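Local coordinates for ribose ABC transporter, substrate binding protein (Conexibacter woesei, PDB 4KQ9) that probably binds ribose or a related sugar outside the cytoplasm as the substrate-binding component of an ABC transporter, at residues A[194-200]-A[221-227]. The protein carries 1 engineered substitution. Sequence-based numbering, arbitrary orientation.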
loop_
_atom_site.group_PDB
_atom_site.type_symbol
_atom_site.label_atom_id
_atom_site.label_comp_id
_atom_site.label_asym_id
_atom_site.label_seq_id
_atom_site.Cartn_x
_atom_site.Cartn_y
_atom_site.Cartn_z
ATOM N N ILE A 194 -9.225 -3.345 -17.521
ATOM C CA ILE A 194 -8.808 -2.024 -17.057
ATOM C C ILE A 194 -8.099 -2.170 -15.707
ATOM O O ILE A 194 -8.606 -2.797 -14.745
ATOM C CB ILE A 194 -10.003 -1.006 -16.974
ATOM C CG1 ILE A 194 -10.748 -0.988 -18.301
ATOM C CG2 ILE A 194 -9.490 0.396 -16.614
ATOM C CD1 ILE A 194 -12.005 -0.129 -18.344
ATOM N N TYR A 195 -6.849 -1.690 -15.692
ATOM C CA TYR A 195 -5.971 -1.697 -14.543
ATOM C C TYR A 195 -6.221 -0.341 -13.814
ATOM O O TYR A 195 -6.152 0.680 -14.468
ATOM C CB TYR A 195 -4.547 -1.707 -15.079
ATOM C CG TYR A 195 -3.464 -1.644 -14.057
ATOM C CD1 TYR A 195 -3.138 -0.478 -13.384
ATOM C CD2 TYR A 195 -2.733 -2.778 -13.808
ATOM C CE1 TYR A 195 -2.104 -0.491 -12.441
ATOM C CE2 TYR A 195 -1.710 -2.789 -12.926
ATOM C CZ TYR A 195 -1.435 -1.687 -12.208
ATOM O OH TYR A 195 -0.411 -1.857 -11.290
ATOM N N TYR A 196 -6.477 -0.340 -12.510
ATOM C CA TYR A 196 -6.618 0.858 -11.677
ATOM C C TYR A 196 -5.510 0.841 -10.599
ATOM O O TYR A 196 -5.194 -0.217 -10.038
ATOM C CB TYR A 196 -8.008 0.867 -10.996
ATOM C CG TYR A 196 -9.133 0.960 -11.958
ATOM C CD1 TYR A 196 -9.612 -0.179 -12.634
ATOM C CD2 TYR A 196 -9.703 2.206 -12.277
ATOM C CE1 TYR A 196 -10.645 -0.057 -13.553
ATOM C CE2 TYR A 196 -10.768 2.335 -13.175
ATOM C CZ TYR A 196 -11.224 1.215 -13.839
ATOM O OH TYR A 196 -12.210 1.244 -14.745
ATOM N N SER A 197 -4.858 1.981 -10.339
ATOM C CA SER A 197 -3.823 2.049 -9.323
ATOM C C SER A 197 -4.359 1.570 -7.985
ATOM O O SER A 197 -3.620 0.954 -7.197
ATOM C CB SER A 197 -3.359 3.522 -9.128
ATOM O OG SER A 197 -2.682 3.949 -10.291
ATOM N N GLY A 198 -5.618 1.896 -7.712
ATOM C CA GLY A 198 -6.247 1.553 -6.430
ATOM C C GLY A 198 -7.686 1.226 -6.518
ATOM O O GLY A 198 -8.373 1.539 -7.554
ATOM N N ASP A 199 -8.185 0.537 -5.471
ATOM C CA ASP A 199 -9.614 0.082 -5.426
ATOM C C ASP A 199 -10.656 1.141 -5.576
ATOM O O ASP A 199 -11.622 0.896 -6.224
ATOM C CB ASP A 199 -9.975 -0.667 -4.095
ATOM C CG ASP A 199 -9.328 -2.050 -3.979
ATOM O OD1 ASP A 199 -9.035 -2.681 -5.041
ATOM O OD2 ASP A 199 -9.174 -2.569 -2.821
ATOM N N ASP A 200 -10.477 2.312 -4.973
ATOM C CA ASP A 200 -11.566 3.260 -5.048
ATOM C C ASP A 200 -11.754 3.729 -6.521
ATOM O O ASP A 200 -12.843 3.990 -6.971
ATOM C CB ASP A 200 -11.274 4.420 -4.151
ATOM C CG ASP A 200 -11.599 4.122 -2.676
ATOM O OD1 ASP A 200 -12.429 3.202 -2.402
ATOM O OD2 ASP A 200 -10.975 4.826 -1.853
ATOM N N VAL A 221 -11.568 -6.013 -14.345
ATOM C CA VAL A 221 -11.127 -4.834 -13.566
ATOM C C VAL A 221 -10.267 -5.283 -12.380
ATOM O O VAL A 221 -10.689 -6.184 -11.650
ATOM C CB VAL A 221 -12.378 -4.157 -13.009
ATOM C CG1 VAL A 221 -12.033 -3.136 -11.979
ATOM C CG2 VAL A 221 -13.230 -3.607 -14.178
ATOM N N VAL A 222 -9.087 -4.668 -12.205
ATOM C CA VAL A 222 -8.134 -4.997 -11.161
ATOM C C VAL A 222 -7.707 -3.706 -10.431
ATOM O O VAL A 222 -7.526 -2.618 -11.048
ATOM C CB VAL A 222 -6.897 -5.778 -11.689
ATOM C CG1 VAL A 222 -7.263 -7.000 -12.601
ATOM C CG2 VAL A 222 -6.002 -4.855 -12.457
ATOM N N GLY A 223 -7.568 -3.827 -9.127
ATOM C CA GLY A 223 -7.253 -2.681 -8.224
ATOM C C GLY A 223 -6.319 -3.127 -7.101
ATOM O O GLY A 223 -5.828 -4.238 -7.144
ATOM N N THR A 224 -6.066 -2.284 -6.117
ATOM C CA THR A 224 -5.247 -2.554 -4.986
ATOM C C THR A 224 -5.916 -1.909 -3.753
ATOM O O THR A 224 -6.419 -0.834 -3.833
ATOM C CB THR A 224 -3.839 -1.953 -5.159
ATOM O OG1 THR A 224 -3.190 -2.559 -6.261
ATOM C CG2 THR A 224 -3.024 -2.152 -3.954
ATOM N N ASP A 225 -5.850 -2.631 -2.662
ATOM C CA ASP A 225 -6.143 -2.251 -1.294
ATOM C C ASP A 225 -6.962 -3.324 -0.586
ATOM O O ASP A 225 -6.931 -3.424 0.590
ATOM C CB ASP A 225 -6.892 -0.922 -1.147
ATOM C CG ASP A 225 -6.007 0.296 -1.419
ATOM O OD1 ASP A 225 -4.795 0.156 -1.464
ATOM O OD2 ASP A 225 -6.578 1.343 -1.687
ATOM N N ALA A 226 -7.713 -4.080 -1.348
ATOM C CA ALA A 226 -8.612 -5.049 -0.766
ATOM C C ALA A 226 -9.478 -4.358 0.282
ATOM O O ALA A 226 -9.634 -4.847 1.363
ATOM C CB ALA A 226 -7.846 -6.195 -0.141
ATOM N N ASN A 227 -10.035 -3.215 -0.051
ATOM C CA ASN A 227 -11.011 -2.593 0.828
ATOM C C ASN A 227 -12.334 -3.326 0.826
ATOM O O ASN A 227 -12.593 -4.192 0.043
ATOM C CB ASN A 227 -11.155 -1.121 0.582
ATOM C CG ASN A 227 -11.859 -0.798 -0.723
ATOM O OD1 ASN A 227 -12.665 -1.499 -1.193
ATOM N ND2 ASN A 227 -11.541 0.315 -1.241
HETATM O O HOH W 1 -8.167 2.800 -3.457
#
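The two parallel strands of the beta-alpha-beta unit formed by strand 193-196, helix 199-211 and strand 220-222 pair here. Val222 N donates to Ile194 O (3.2 Å), and Val222 O accepts from Tyr196 N (2.9 Å). The same Val222 O lies in the plane of the Tyr196 ring, at its edge. CE1 of that ring meets Val221 CG1 at 3.7 Å, on the side covered by helix 199-211. On the other face, Val222 CG2 lies obliquely against the Tyr195 ring.

Beyond the paired strands the two segments stay in touch, in the Rossmann-like lobe of a periplasmic binding protein. Thr224 O accepts from Asp199 N, in the first turn of the helix, at 2.8 Å. Asp199 has CG anti to its carbonyl carbon (chi1 -71°), which points the carboxylate at the backbone of 224-227. There OD2 accepts from Asn227 N (3.0 Å), while OD1 is hydrogen-bonded to Thr242 OG1. With an alanine at Asp199, Asn227 N and the Thr242 hydroxyl would probably lose this partner, and the loop could shift. Asn227 is the N-cap of helix 228-236, its OD1 hydrogen-bonded to Ala230 N. Nearby, a water accepts from Asp200 N and donates to Asp225 OD2, both at 2.8 Å.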